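Local coordinates for protein ribonuclease S-3 (Pyrus pyrifolia, PDB 1IQQ) that cleaves RNA as a T2-family ribonuclease of the pistil and is responsible for gametophytic self-incompatibility in Japanese pear, at residues A[7-12]-A[69-74]; A[11-16]-A[161-166]; A[1-6]-A[38-43]. All blocks are in the same frame, centred on the assembly; numbering follows the deposited sequence.

In the fold
All three contacts tie the first sixteen residues of the chain to the body of this T2-family ribonuclease. Contacts 1 and 2 share Gln11 and Leu12, and their centres lie about 10 Å apart: contact 1 faces the RNA-binding side, contact 2 the neighbouring strand 161-171. They touch where Tyr10 N lies 2.8 Å from Val165 O, a probable hydrogen bond, and where Val14 packs on Gln9. Contact 3 sits at the other end of strand 3-10, about 23 Å from contact 1 and 25 Å from contact 2, centre to centre. Side chain to side chain, Gln9 comes within about 3 Å of the catalytic His33, and Ser38 lies about 7 Å from the proton acceptor His88.

Contact 1: A[7-12]-A[69-74]; sequences TQQYQL and PNVFDR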
loop_
_atom_site.group_PDB
_atom_site.type_symbol
_atom_site.label_atom_id
_atom_site.label_comp_id
_atom_site.label_asym_id
_atom_site.label_seq_id
_atom_site.Cartn_x
_atom_site.Cartn_y
_atom_site.Cartn_z
ATOM N N THR A 7 -0.718 1.294 -2.362
ATOM C CA THR A 7 -0.289 -0.016 -1.822
ATOM C C THR A 7 -0.215 -0.006 -0.320
ATOM O O THR A 7 0.348 0.957 0.266
ATOM C CB THR A 7 1.094 -0.327 -2.350
ATOM O OG1 THR A 7 1.050 -0.350 -3.794
ATOM C CG2 THR A 7 1.534 -1.750 -1.873
ATOM N N GLN A 8 -0.815 -0.997 0.318
ATOM C CA GLN A 8 -0.779 -1.156 1.790
ATOM C C GLN A 8 -0.072 -2.473 2.082
ATOM O O GLN A 8 -0.073 -3.420 1.275
ATOM C CB GLN A 8 -2.209 -1.156 2.330
ATOM C CG GLN A 8 -2.831 0.274 2.200
ATOM C CD GLN A 8 -4.267 0.262 2.635
ATOM O OE1 GLN A 8 -4.580 -0.261 3.684
ATOM N NE2 GLN A 8 -5.143 0.910 1.826
ATOM N N GLN A 9 0.559 -2.526 3.247
ATOM C CA GLN A 9 1.411 -3.680 3.665
ATOM C C GLN A 9 0.994 -4.182 5.005
ATOM O O GLN A 9 0.706 -3.369 5.903
ATOM C CB GLN A 9 2.899 -3.245 3.684
ATOM C CG GLN A 9 3.193 -2.141 4.724
ATOM C CD GLN A 9 4.600 -1.613 4.656
ATOM O OE1 GLN A 9 4.909 -0.591 5.319
ATOM N NE2 GLN A 9 5.463 -2.255 3.903
ATOM N N TYR A 10 0.923 -5.514 5.166
ATOM C CA TYR A 10 0.529 -6.147 6.434
ATOM C C TYR A 10 1.792 -6.239 7.287
ATOM O O TYR A 10 2.705 -6.984 6.955
ATOM C CB TYR A 10 -0.028 -7.529 6.065
ATOM C CG TYR A 10 -0.430 -8.330 7.275
ATOM C CD1 TYR A 10 -1.189 -7.790 8.281
ATOM C CD2 TYR A 10 -0.085 -9.666 7.384
ATOM C CE1 TYR A 10 -1.626 -8.536 9.389
ATOM C CE2 TYR A 10 -0.491 -10.430 8.451
ATOM C CZ TYR A 10 -1.256 -9.882 9.477
ATOM O OH TYR A 10 -1.618 -10.604 10.629
ATOM N N GLN A 11 1.826 -5.416 8.343
ATOM C CA GLN A 11 3.072 -5.261 9.096
ATOM C C GLN A 11 3.691 -6.568 9.610
ATOM O O GLN A 11 4.895 -6.710 9.515
ATOM C CB GLN A 11 2.816 -4.301 10.275
ATOM C CG GLN A 11 2.351 -2.914 9.851
ATOM C CD GLN A 11 2.203 -2.015 11.062
ATOM O OE1 GLN A 11 2.538 -2.403 12.209
ATOM N NE2 GLN A 11 1.727 -0.801 10.840
ATOM N N LEU A 12 2.849 -7.462 10.118
ATOM C CA LEU A 12 3.356 -8.741 10.661
ATOM C C LEU A 12 4.155 -9.470 9.616
ATOM O O LEU A 12 5.250 -10.004 9.890
ATOM C CB LEU A 12 2.190 -9.619 11.131
ATOM C CG LEU A 12 2.589 -10.855 11.943
ATOM C CD1 LEU A 12 2.893 -10.435 13.439
ATOM C CD2 LEU A 12 1.452 -11.833 11.988
ATOM N N PRO A 69 3.546 4.318 9.055
ATOM C CA PRO A 69 4.848 4.203 9.762
ATOM C C PRO A 69 5.935 3.527 8.932
ATOM O O PRO A 69 5.663 2.747 8.036
ATOM C CB PRO A 69 4.504 3.289 10.953
ATOM C CG PRO A 69 3.337 2.408 10.368
ATOM C CD PRO A 69 2.509 3.455 9.665
ATOM N N ASN A 70 7.203 3.828 9.237
ATOM C CA ASN A 70 8.354 3.071 8.727
ATOM C C ASN A 70 8.361 1.936 9.768
ATOM O O ASN A 70 8.728 2.129 10.940
ATOM C CB ASN A 70 9.652 3.913 8.898
ATOM C CG ASN A 70 10.875 3.148 8.550
ATOM O OD1 ASN A 70 10.868 1.923 8.538
ATOM N ND2 ASN A 70 11.972 3.861 8.334
ATOM N N VAL A 71 7.887 0.764 9.359
ATOM C CA VAL A 71 7.769 -0.362 10.253
ATOM C C VAL A 71 9.091 -0.917 10.763
ATOM O O VAL A 71 9.095 -1.603 11.796
ATOM C CB VAL A 71 6.963 -1.515 9.569
ATOM C CG1 VAL A 71 5.573 -1.015 9.254
ATOM C CG2 VAL A 71 7.651 -1.983 8.328
ATOM N N PHE A 72 10.179 -0.642 10.072
ATOM C CA PHE A 72 11.492 -1.161 10.494
ATOM C C PHE A 72 12.084 -0.330 11.634
ATOM O O PHE A 72 12.765 -0.903 12.530
ATOM C CB PHE A 72 12.461 -1.160 9.300
ATOM C CG PHE A 72 12.008 -2.084 8.201
ATOM C CD1 PHE A 72 12.330 -3.441 8.267
ATOM C CD2 PHE A 72 11.223 -1.630 7.175
ATOM C CE1 PHE A 72 11.866 -4.345 7.325
ATOM C CE2 PHE A 72 10.728 -2.538 6.193
ATOM C CZ PHE A 72 11.057 -3.894 6.285
ATOM N N ASP A 73 11.822 0.976 11.652
ATOM C CA ASP A 73 12.409 1.855 12.696
ATOM C C ASP A 73 11.677 3.189 12.627
ATOM O O ASP A 73 11.953 4.008 11.708
ATOM C CB ASP A 73 13.899 2.027 12.427
ATOM C CG ASP A 73 14.626 2.830 13.515
ATOM O OD1 ASP A 73 13.972 3.373 14.412
ATOM O OD2 ASP A 73 15.860 2.895 13.411
ATOM N N ARG A 74 10.767 3.375 13.570
ATOM C CA ARG A 74 9.975 4.598 13.607
ATOM C C ARG A 74 10.816 5.876 13.809
ATOM O O ARG A 74 10.357 6.985 13.503
ATOM C CB ARG A 74 8.896 4.506 14.672
ATOM C CG ARG A 74 9.402 4.548 16.118
ATOM C CD ARG A 74 8.220 4.576 17.078
ATOM N NE ARG A 74 7.227 5.518 16.571
ATOM C CZ ARG A 74 5.922 5.502 16.857
ATOM N NH1 ARG A 74 5.398 4.578 17.681
ATOM N NH2 ARG A 74 5.128 6.400 16.284
HETATM O O HOH W 1 7.172 0.869 6.561
#
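Part of the probable RNA-phosphate site of the T2 fold is assembled here: Gln9, near the end of strand 3-10, faces Val71 in the loop that joins helix 58-67 to helix 77-89, and both, with Asn70, are inferred from relatives to bind RNA. Gln9 and Val71 point at each other tip to tip, OE1 of Gln9 standing 4.0 Å from CG1 of Val71. That same CG1 of Val71 also takes the flank of Gln11, whose CG lies 3.8 Å from it. With CG beside the backbone N (chi1 -60°) and the chain extended beyond, the side chain of Gln11 crosses Pro69 at about a right angle, with Gln11 NE2 3.6 Å from Pro69 CG. The amide itself is held by Asp27 N and Thr31 OG1, which fixes it against the proline. On the loop side, Asn70 turns away from the strand and closes an Asx turn, its OD1 accepting from Phe72 N at 3.1 Å; this turn encloses Val71. A water joins the two segments: it donates to Gln9 OE1 at 3.0 Å and to Pro69 O at 2.8 Å, and accepts from Val71 N at 2.9 Å.

Contact 2: A[11-16]-A[161-166]; sequences QLAVCN and TTELVE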
loop_
_atom_site.group_PDB
_atom_site.type_symbol
_atom_site.label_atom_id
_atom_site.label_comp_id
_atom_site.label_asym_id
_atom_site.label_seq_id
_atom_site.Cartn_x
_atom_site.Cartn_y
_atom_site.Cartn_z
ATOM N N GLN A 11 1.826 -5.416 8.343
ATOM C CA GLN A 11 3.072 -5.261 9.096
ATOM C C GLN A 11 3.691 -6.568 9.610
ATOM O O GLN A 11 4.895 -6.710 9.515
ATOM C CB GLN A 11 2.816 -4.301 10.275
ATOM C CG GLN A 11 2.351 -2.914 9.851
ATOM C CD GLN A 11 2.203 -2.015 11.062
ATOM O OE1 GLN A 11 2.538 -2.403 12.209
ATOM N NE2 GLN A 11 1.727 -0.801 10.840
ATOM N N LEU A 12 2.849 -7.462 10.118
ATOM C CA LEU A 12 3.356 -8.741 10.661
ATOM C C LEU A 12 4.155 -9.470 9.616
ATOM O O LEU A 12 5.250 -10.004 9.890
ATOM C CB LEU A 12 2.190 -9.619 11.131
ATOM C CG LEU A 12 2.589 -10.855 11.943
ATOM C CD1 LEU A 12 2.893 -10.435 13.439
ATOM C CD2 LEU A 12 1.452 -11.833 11.988
ATOM N N ALA A 13 3.680 -9.478 8.376
ATOM C CA ALA A 13 4.400 -10.162 7.328
ATOM C C ALA A 13 5.613 -9.411 6.805
ATOM O O ALA A 13 6.661 -10.004 6.456
ATOM C CB ALA A 13 3.413 -10.474 6.156
ATOM N N VAL A 14 5.518 -8.092 6.706
ATOM C CA VAL A 14 6.657 -7.285 6.274
ATOM C C VAL A 14 7.843 -7.556 7.209
ATOM O O VAL A 14 8.973 -7.680 6.742
ATOM C CB VAL A 14 6.323 -5.753 6.373
ATOM C CG1 VAL A 14 7.529 -4.882 6.031
ATOM C CG2 VAL A 14 5.173 -5.440 5.393
ATOM N N CYS A 15 7.535 -7.655 8.505
ATOM C CA CYS A 15 8.634 -7.847 9.522
ATOM C C CYS A 15 9.153 -9.244 9.559
ATOM O O CYS A 15 10.076 -9.544 10.342
ATOM C CB CYS A 15 8.091 -7.434 10.874
ATOM S SG CYS A 15 7.893 -5.626 10.884
ATOM N N ASN A 16 8.577 -10.106 8.722
ATOM C CA ASN A 16 9.011 -11.505 8.555
ATOM C C ASN A 16 9.605 -11.647 7.151
ATOM O O ASN A 16 9.922 -12.750 6.725
ATOM C CB ASN A 16 7.749 -12.398 8.713
ATOM C CG ASN A 16 8.054 -13.873 8.918
ATOM O OD1 ASN A 16 8.962 -14.238 9.642
ATOM N ND2 ASN A 16 7.245 -14.742 8.295
ATOM N N THR A 161 5.412 -22.098 4.258
ATOM C CA THR A 161 4.253 -21.192 4.460
ATOM C C THR A 161 4.294 -19.989 3.490
ATOM O O THR A 161 5.311 -19.294 3.419
ATOM C CB THR A 161 4.215 -20.698 5.968
ATOM O OG1 THR A 161 3.282 -19.617 6.156
ATOM C CG2 THR A 161 5.542 -20.227 6.391
ATOM N N THR A 162 3.205 -19.786 2.709
ATOM C CA THR A 162 3.103 -18.594 1.830
ATOM C C THR A 162 2.184 -17.629 2.595
ATOM O O THR A 162 1.127 -18.030 3.070
ATOM C CB THR A 162 2.397 -18.857 0.541
ATOM O OG1 THR A 162 3.194 -19.769 -0.238
ATOM C CG2 THR A 162 2.171 -17.575 -0.224
ATOM N N GLU A 163 2.654 -16.394 2.812
ATOM C CA GLU A 163 1.773 -15.404 3.466
ATOM C C GLU A 163 1.509 -14.167 2.621
ATOM O O GLU A 163 2.317 -13.751 1.774
ATOM C CB GLU A 163 2.348 -14.951 4.752
ATOM C CG GLU A 163 3.687 -14.597 4.674
ATOM C CD GLU A 163 4.262 -14.729 6.099
ATOM O OE1 GLU A 163 3.886 -15.666 6.804
ATOM O OE2 GLU A 163 5.059 -13.899 6.465
ATOM N N LEU A 164 0.320 -13.612 2.847
ATOM C CA LEU A 164 -0.095 -12.332 2.185
ATOM C C LEU A 164 0.760 -11.181 2.791
ATOM O O LEU A 164 0.926 -11.079 4.015
ATOM C CB LEU A 164 -1.582 -12.110 2.528
ATOM C CG LEU A 164 -2.201 -10.825 2.008
ATOM C CD1 LEU A 164 -2.210 -10.897 0.406
ATOM C CD2 LEU A 164 -3.642 -10.718 2.534
ATOM N N VAL A 165 1.248 -10.296 1.929
ATOM C CA VAL A 165 2.108 -9.198 2.403
ATOM C C VAL A 165 1.586 -7.822 1.941
ATOM O O VAL A 165 1.577 -6.892 2.767
ATOM C CB VAL A 165 3.520 -9.344 1.877
ATOM C CG1 VAL A 165 4.455 -8.306 2.590
ATOM C CG2 VAL A 165 4.044 -10.783 2.172
ATOM N N GLU A 166 1.176 -7.646 0.692
ATOM C CA GLU A 166 0.719 -6.316 0.250
ATOM C C GLU A 166 -0.525 -6.421 -0.596
ATOM O O GLU A 166 -0.731 -7.446 -1.307
ATOM C CB GLU A 166 1.775 -5.526 -0.619
ATOM C CG GLU A 166 3.079 -5.268 0.073
ATOM C CD GLU A 166 4.033 -4.474 -0.789
ATOM O OE1 GLU A 166 3.950 -4.420 -1.997
ATOM O OE2 GLU A 166 4.968 -3.878 -0.196
#
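Ala13 CB presses against a backbone carbonyl, only 3.3 Å from Leu164 O, so the short helix 11-14 sits almost directly on the main chain of strand 161-171. Ala13 CB points at the strand and has two further neighbours: Val165 CG2 at 4.0 Å and the carboxylate oxygen Glu163 OE2 at 3.8 Å. All three neighbours of this methyl lie on the strand.

Beside it, Val14 and Val165 cross at about a right angle, CG2 of the first meeting CG1 of the second at 4.1 Å. Val14 also leans on Gln9, Val71 and Phe72, which carries this packing through to the RNA-binding side.

Just past the helix, Asn16 supplies the one direct polar link between the two segments. Its CG is anti to the backbone N (chi1 -165°), and Asn16 ND2 donates to Glu163 OE2 over 3.0 Å in a nearly straight bond, 175° at the hydrogen. The acceptor lies in the plane of the asparagine amide, while the donor reaches the syn side of the oxygen from 30° out of the carboxylate plane. Gln156 NE2, from strand 152-158, donates to the same OE2 and also to Ala13 O, so this buried carboxylate oxygen is gripped twice and would probably be favoured in its charged form. Cys15, between Val14 and Asn16, anchors the turn through its disulfide to Cys22.

Strand 161-171 carries an irregularity here: Val165 and Glu166 both face Lys154, a classic beta bulge where it pairs antiparallel with strand 152-158, in the mixed sheet of the T2 ribonuclease fold.

Contact 3: A[1-6]-A[38-43]; sequences YDYFQF and SNMVGP
Tyr3 holds its CG between its own backbone N and carbonyl carbon (chi1 76°), and chi2 of 101° turns a ring face to Ser38 CB, while Asp2 sets CG beside its backbone N (chi1 -62°), on the side of Met40. Ser38 CB lies over that face of the Tyr3 ring, toward the rim and 3.8 Å from the centroid, a CH-pi contact. At the ring's edge, near its plane, is Asn39 O; a water links that oxygen to the tyrosine OH. Met40, bent at chi2 and chi3, brings SD obliquely to the ring, 3.6 Å from Tyr3 CD2, in a Met-aromatic contact.

Asp2 works as a clamp on the loop. Asp2 OD2 accepts from Met40 N on its anti lone pair at 2.7 Å, and a water that donates to this oxygen accepts from Val41 N. Gln5, extended beyond CG, sends NE2 to Ser38 OG, 2.9 Å away and in the plane of the amide. Since OG also bonds Trp36 O, the hydroxyl ties the strand end to its own chain as well as to Gln5.

The backbones are locked together too. Ser38 N donates to Tyr3 O at 2.7 Å, and Ser38 O receives both Asp2 N, at 2.8 Å, and Tyr3 N, at 3.1 Å, from opposite faces of its plane. Two consecutive residues, Asp2 and Tyr3, therefore face the single residue Ser38: a classic beta bulge, here where the antiparallel strands 3-10 and 30-38 of the T2 ribonuclease sheet begin and end.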
loop_
_atom_site.group_PDB
_atom_site.type_symbol
_atom_site.label_atom_id
_atom_site.label_comp_id
_atom_site.label_asym_id
_atom_site.label_seq_id
_atom_site.Cartn_x
_atom_site.Cartn_y
_atom_site.Cartn_z
ATOM N N TYR A 1 1.994 10.939 -15.582
ATOM C CA TYR A 1 1.563 9.590 -15.067
ATOM C C TYR A 1 0.192 9.251 -15.651
ATOM O O TYR A 1 -0.507 10.151 -16.129
ATOM C CB TYR A 1 1.539 9.614 -13.526
ATOM C CG TYR A 1 0.395 10.349 -12.906
ATOM C CD1 TYR A 1 -0.733 9.645 -12.449
ATOM C CD2 TYR A 1 0.411 11.738 -12.792
ATOM C CE1 TYR A 1 -1.805 10.325 -11.922
ATOM C CE2 TYR A 1 -0.627 12.404 -12.275
ATOM C CZ TYR A 1 -1.761 11.703 -11.844
ATOM O OH TYR A 1 -2.815 12.414 -11.349
ATOM N N ASP A 2 -0.190 7.973 -15.583
ATOM C CA ASP A 2 -1.498 7.536 -16.119
ATOM C C ASP A 2 -2.503 7.193 -15.034
ATOM O O ASP A 2 -3.695 7.422 -15.212
ATOM C CB ASP A 2 -1.376 6.254 -16.958
ATOM C CG ASP A 2 -0.496 6.430 -18.186
ATOM O OD1 ASP A 2 -0.528 7.556 -18.753
ATOM O OD2 ASP A 2 0.162 5.438 -18.547
ATOM N N TYR A 3 -2.053 6.628 -13.914
ATOM C CA TYR A 3 -3.028 6.143 -12.893
ATOM C C TYR A 3 -2.296 6.040 -11.584
ATOM O O TYR A 3 -1.080 6.318 -11.534
ATOM C CB TYR A 3 -3.583 4.778 -13.323
ATOM C CG TYR A 3 -2.649 3.569 -13.145
ATOM C CD1 TYR A 3 -2.808 2.705 -12.063
ATOM C CD2 TYR A 3 -1.627 3.284 -14.073
ATOM C CE1 TYR A 3 -1.995 1.618 -11.853
ATOM C CE2 TYR A 3 -0.826 2.143 -13.892
ATOM C CZ TYR A 3 -0.999 1.316 -12.754
ATOM O OH TYR A 3 -0.112 0.274 -12.539
ATOM N N PHE A 4 -3.009 5.732 -10.500
ATOM C CA PHE A 4 -2.354 5.556 -9.209
ATOM C C PHE A 4 -2.409 4.146 -8.682
ATOM O O PHE A 4 -3.424 3.414 -8.845
ATOM C CB PHE A 4 -3.100 6.380 -8.140
ATOM C CG PHE A 4 -2.871 7.838 -8.228
ATOM C CD1 PHE A 4 -3.843 8.660 -8.736
ATOM C CD2 PHE A 4 -1.692 8.376 -7.739
ATOM C CE1 PHE A 4 -3.646 10.095 -8.746
ATOM C CE2 PHE A 4 -1.495 9.771 -7.732
ATOM C CZ PHE A 4 -2.447 10.608 -8.220
ATOM N N GLN A 5 -1.343 3.753 -8.006
ATOM C CA GLN A 5 -1.298 2.525 -7.225
ATOM C C GLN A 5 -1.247 2.942 -5.773
ATOM O O GLN A 5 -0.301 3.628 -5.348
ATOM C CB GLN A 5 -0.041 1.732 -7.481
ATOM C CG GLN A 5 -0.067 1.089 -8.914
ATOM C CD GLN A 5 1.174 0.269 -9.144
ATOM O OE1 GLN A 5 1.263 -0.912 -8.727
ATOM N NE2 GLN A 5 2.163 0.882 -9.756
ATOM N N PHE A 6 -2.210 2.518 -4.960
ATOM C CA PHE A 6 -2.188 2.787 -3.507
ATOM C C PHE A 6 -1.942 1.471 -2.862
ATOM O O PHE A 6 -2.821 0.602 -2.798
ATOM C CB PHE A 6 -3.543 3.388 -3.101
ATOM C CG PHE A 6 -3.665 3.761 -1.634
ATOM C CD1 PHE A 6 -4.846 3.557 -0.979
ATOM C CD2 PHE A 6 -2.623 4.359 -0.951
ATOM C CE1 PHE A 6 -5.000 3.993 0.375
ATOM C CE2 PHE A 6 -2.753 4.798 0.383
ATOM C CZ PHE A 6 -3.944 4.621 1.052
ATOM N N SER A 38 1.639 6.179 -11.570
ATOM C CA SER A 38 2.137 5.029 -12.337
ATOM C C SER A 38 1.783 5.088 -13.791
ATOM O O SER A 38 0.883 5.828 -14.163
ATOM C CB SER A 38 1.511 3.744 -11.768
ATOM O OG SER A 38 1.835 3.685 -10.390
ATOM N N ASN A 39 2.499 4.337 -14.622
ATOM C CA ASN A 39 2.221 4.315 -16.066
ATOM C C ASN A 39 1.715 2.966 -16.488
ATOM O O ASN A 39 2.136 1.909 -15.978
ATOM C CB ASN A 39 3.496 4.620 -16.871
ATOM C CG ASN A 39 3.880 6.092 -16.814
ATOM O OD1 ASN A 39 3.035 6.989 -16.669
ATOM N ND2 ASN A 39 5.172 6.360 -16.967
ATOM N N MET A 40 0.729 3.016 -17.404
ATOM C CA MET A 40 0.148 1.776 -17.886
ATOM C C MET A 40 1.169 1.002 -18.735
ATOM O O MET A 40 1.195 -0.225 -18.692
ATOM C CB MET A 40 -1.108 2.065 -18.736
ATOM C CG MET A 40 -2.274 2.714 -17.979
ATOM S SD MET A 40 -2.964 1.469 -16.917
ATOM C CE MET A 40 -3.760 0.450 -18.055
ATOM N N VAL A 41 2.010 1.703 -19.488
ATOM C CA VAL A 41 3.004 1.022 -20.334
ATOM C C VAL A 41 4.404 1.483 -19.924
ATOM O O VAL A 41 4.646 2.656 -19.815
ATOM C CB VAL A 41 2.731 1.308 -21.837
ATOM C CG1 VAL A 41 3.794 0.596 -22.724
ATOM C CG2 VAL A 41 1.303 0.777 -22.202
ATOM N N GLY A 42 5.262 0.522 -19.608
ATOM C CA GLY A 42 6.639 0.828 -19.232
ATOM C C GLY A 42 6.788 1.265 -17.801
ATOM O O GLY A 42 5.808 1.241 -17.049
ATOM N N PRO A 43 7.992 1.714 -17.401
ATOM C CA PRO A 43 8.253 2.152 -16.026
ATOM C C PRO A 43 7.463 3.329 -15.569
ATOM O O PRO A 43 7.173 4.208 -16.342
ATOM C CB PRO A 43 9.759 2.535 -16.013
ATOM C CG PRO A 43 10.277 2.207 -17.338
ATOM C CD PRO A 43 9.119 2.027 -18.297
HETATM O O HOH W 2 1.858 4.436 -20.273
HETATM O O HOH W 3 2.351 0.493 -13.506
#